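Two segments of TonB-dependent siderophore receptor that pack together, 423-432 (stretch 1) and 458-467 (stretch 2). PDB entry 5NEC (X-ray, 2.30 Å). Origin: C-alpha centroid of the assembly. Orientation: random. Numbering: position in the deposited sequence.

Stretch 1 423-432: YAPLNTVGTT
Stretch 2, residues 458-467: FETTAKNHGV

Strands 426-432 and 458-464 run antiparallel. Their N-to-C directions differ by 169°, and their axes approach to 4.6 Å. Seven bridges set the register, from T432 opposite F458 to L426 opposite N464. Phi lies between -95° and -132° and psi between 107° and 150° throughout, so both strands are extended. Side chains alternate between two faces. Amide NH and carbonyl groups pair at alternate residues, and CA-H...O contacts fall between them.

F458 (chi1 t, chi2 53°) shares a face with T432 (p). T432 CG2 meets the ring edge, 3.4 Å from F458 CD1.

E459 (m, t, chi3 44°) forms a hydrogen-bonded pair with T431 (m). E459 N to T431 O is 2.9 Å, and T431 N to E459 O is 2.8 Å. T431 CB and E459 CB lie 4.2 Å apart.

T460 (p) pairs with G430 without hydrogen bonds between them; G430 has no side chain. T460 CG2 lies 3.9 Å from G430 CA. T460 CA also makes a CA-H...O contact of 3.2 Å to V429 O.

T461 (m) pairs with V429 (t). T461 N to V429 O and V429 N to T461 O are both 2.9 Å hydrogen bonds.

A462 sits opposite T428 (m), with CA atoms 4.2 Å apart. A462 CB makes apolar contact with L426 CD1 at 4.1 Å.

K463 (m, t, t, chi4 -133°) pairs with N427 (m, chi2 -21°). K463 N donates to N427 O (2.7 Å) and N427 N to K463 O (2.8 Å, N-H...O 178°), two hydrogen bonds. The end of the lysine leads away.

N464 (t, chi2 13°) lies across from L426 (t, p); L426 CD1 is 3.8 Å from N464 CB. N464 OD1 accepts a hydrogen bond from G466 N at 2.9 Å.

H465 (phi/psi -87/1, chi1 m, chi2 -76°) leaves the strand. H465 N donates a hydrogen bond to P425 O at 3.0 Å. N427 ND2 approaches the ring edge, 3.7 Å from H465 CD2.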

# COMPACT_ATOMS: atom_id res chain seq x y z
N TYR A 423 17.87 24.19 -5.60
CA TYR A 423 16.97 25.31 -5.77
C TYR A 423 16.68 25.59 -7.25
O TYR A 423 16.58 26.72 -7.66
CB TYR A 423 17.53 26.53 -5.04
CG TYR A 423 17.38 26.48 -3.54
CD1 TYR A 423 16.14 26.18 -2.94
CD2 TYR A 423 18.47 26.76 -2.69
CE1 TYR A 423 16.00 26.14 -1.56
CE2 TYR A 423 18.33 26.74 -1.30
CZ TYR A 423 17.09 26.44 -0.75
OH TYR A 423 16.92 26.40 0.59
N ALA A 424 16.51 24.52 -8.02
CA ALA A 424 16.27 24.59 -9.45
C ALA A 424 15.27 23.50 -9.80
O ALA A 424 15.59 22.53 -10.46
CB ALA A 424 17.59 24.40 -10.21
N PRO A 425 14.02 23.67 -9.34
CA PRO A 425 13.06 22.59 -9.36
C PRO A 425 12.36 22.32 -10.69
O PRO A 425 12.34 23.18 -11.55
CB PRO A 425 12.01 23.06 -8.35
CG PRO A 425 12.03 24.52 -8.48
CD PRO A 425 13.43 24.91 -8.81
N LEU A 426 11.78 21.13 -10.82
CA LEU A 426 10.80 20.86 -11.87
C LEU A 426 9.44 21.08 -11.23
O LEU A 426 9.10 20.40 -10.25
CB LEU A 426 10.92 19.42 -12.39
CG LEU A 426 9.83 18.90 -13.34
CD1 LEU A 426 9.81 19.69 -14.64
CD2 LEU A 426 10.11 17.42 -13.62
N ASN A 427 8.69 22.05 -11.75
CA ASN A 427 7.39 22.43 -11.23
C ASN A 427 6.31 22.03 -12.21
O ASN A 427 6.33 22.47 -13.34
CB ASN A 427 7.30 23.94 -11.03
CG ASN A 427 8.21 24.44 -9.93
OD1 ASN A 427 8.63 23.70 -9.04
ND2 ASN A 427 8.52 25.72 -9.99
N THR A 428 5.35 21.24 -11.76
CA THR A 428 4.31 20.71 -12.62
C THR A 428 2.92 21.06 -12.09
O THR A 428 2.65 20.89 -10.90
CB THR A 428 4.44 19.18 -12.71
OG1 THR A 428 5.81 18.82 -12.98
CG2 THR A 428 3.51 18.62 -13.80
N VAL A 429 2.04 21.54 -12.97
CA VAL A 429 0.65 21.81 -12.64
C VAL A 429 -0.24 20.91 -13.50
O VAL A 429 -0.22 21.04 -14.73
CB VAL A 429 0.30 23.30 -12.85
CG1 VAL A 429 -1.18 23.55 -12.62
CG2 VAL A 429 1.16 24.17 -11.93
N GLY A 430 -1.00 20.02 -12.86
CA GLY A 430 -1.92 19.07 -13.55
C GLY A 430 -3.39 19.32 -13.26
O GLY A 430 -3.74 19.64 -12.14
N THR A 431 -4.24 19.18 -14.27
CA THR A 431 -5.70 19.32 -14.16
C THR A 431 -6.31 18.02 -14.65
O THR A 431 -5.83 17.46 -15.64
CB THR A 431 -6.23 20.47 -15.04
OG1 THR A 431 -5.89 21.71 -14.42
CG2 THR A 431 -7.74 20.44 -15.23
N THR A 432 -7.35 17.53 -13.96
CA THR A 432 -8.14 16.40 -14.45
C THR A 432 -9.63 16.74 -14.39
O THR A 432 -10.08 17.45 -13.50
CB THR A 432 -7.91 15.11 -13.62
OG1 THR A 432 -8.32 15.35 -12.28
CG2 THR A 432 -6.49 14.64 -13.65
N PHE A 458 -7.03 15.12 -19.16
CA PHE A 458 -5.82 15.49 -18.41
C PHE A 458 -5.09 16.67 -19.10
O PHE A 458 -4.95 16.65 -20.31
CB PHE A 458 -4.93 14.23 -18.33
CG PHE A 458 -3.79 14.32 -17.35
CD1 PHE A 458 -4.01 14.68 -16.02
CD2 PHE A 458 -2.48 13.98 -17.75
CE1 PHE A 458 -2.95 14.74 -15.10
CE2 PHE A 458 -1.43 14.04 -16.83
CZ PHE A 458 -1.66 14.41 -15.51
N GLU A 459 -4.69 17.70 -18.35
CA GLU A 459 -3.85 18.81 -18.86
C GLU A 459 -2.71 19.04 -17.90
O GLU A 459 -2.99 19.21 -16.72
CB GLU A 459 -4.61 20.13 -18.91
CG GLU A 459 -5.81 20.17 -19.83
CD GLU A 459 -6.34 21.60 -20.04
OE1 GLU A 459 -5.53 22.53 -20.26
OE2 GLU A 459 -7.58 21.80 -19.98
N THR A 460 -1.46 19.05 -18.37
CA THR A 460 -0.30 19.39 -17.52
C THR A 460 0.60 20.45 -18.15
O THR A 460 0.73 20.53 -19.35
CB THR A 460 0.61 18.18 -17.16
OG1 THR A 460 1.12 17.59 -18.35
CG2 THR A 460 -0.14 17.14 -16.37
N THR A 461 1.24 21.23 -17.28
CA THR A 461 2.28 22.16 -17.67
C THR A 461 3.44 21.94 -16.73
O THR A 461 3.26 21.96 -15.53
CB THR A 461 1.78 23.61 -17.56
OG1 THR A 461 0.75 23.80 -18.53
CG2 THR A 461 2.88 24.62 -17.83
N ALA A 462 4.62 21.72 -17.29
CA ALA A 462 5.83 21.47 -16.50
C ALA A 462 6.83 22.58 -16.80
O ALA A 462 7.12 22.84 -17.97
CB ALA A 462 6.43 20.12 -16.84
N LYS A 463 7.32 23.23 -15.75
CA LYS A 463 8.37 24.22 -15.87
C LYS A 463 9.62 23.66 -15.22
O LYS A 463 9.63 23.38 -14.02
CB LYS A 463 7.97 25.53 -15.23
CG LYS A 463 6.99 26.29 -16.06
CD LYS A 463 6.36 27.43 -15.29
CE LYS A 463 5.22 28.07 -16.06
NZ LYS A 463 5.33 29.56 -16.05
N ASN A 464 10.67 23.51 -16.02
CA ASN A 464 11.91 22.93 -15.53
C ASN A 464 12.97 24.01 -15.42
O ASN A 464 13.52 24.47 -16.41
CB ASN A 464 12.38 21.85 -16.49
CG ASN A 464 13.58 21.10 -15.97
OD1 ASN A 464 13.96 21.19 -14.81
ND2 ASN A 464 14.20 20.35 -16.85
N HIS A 465 13.28 24.37 -14.18
CA HIS A 465 14.34 25.33 -13.87
C HIS A 465 15.71 24.64 -13.74
O HIS A 465 16.71 25.32 -13.47
CB HIS A 465 13.97 26.12 -12.58
CG HIS A 465 12.64 26.81 -12.68
ND1 HIS A 465 12.45 27.97 -13.41
CD2 HIS A 465 11.43 26.47 -12.20
CE1 HIS A 465 11.18 28.32 -13.36
NE2 HIS A 465 10.54 27.43 -12.62
N GLY A 466 15.77 23.31 -13.94
CA GLY A 466 17.05 22.58 -13.97
C GLY A 466 17.87 22.76 -15.24
O GLY A 466 19.02 22.42 -15.26
N VAL A 467 17.26 23.27 -16.31
CA VAL A 467 17.95 23.55 -17.57
C VAL A 467 17.83 25.05 -17.86
O VAL A 467 16.91 25.73 -17.37
CB VAL A 467 17.37 22.75 -18.79
CG1 VAL A 467 17.42 21.25 -18.53
CG2 VAL A 467 15.95 23.18 -19.15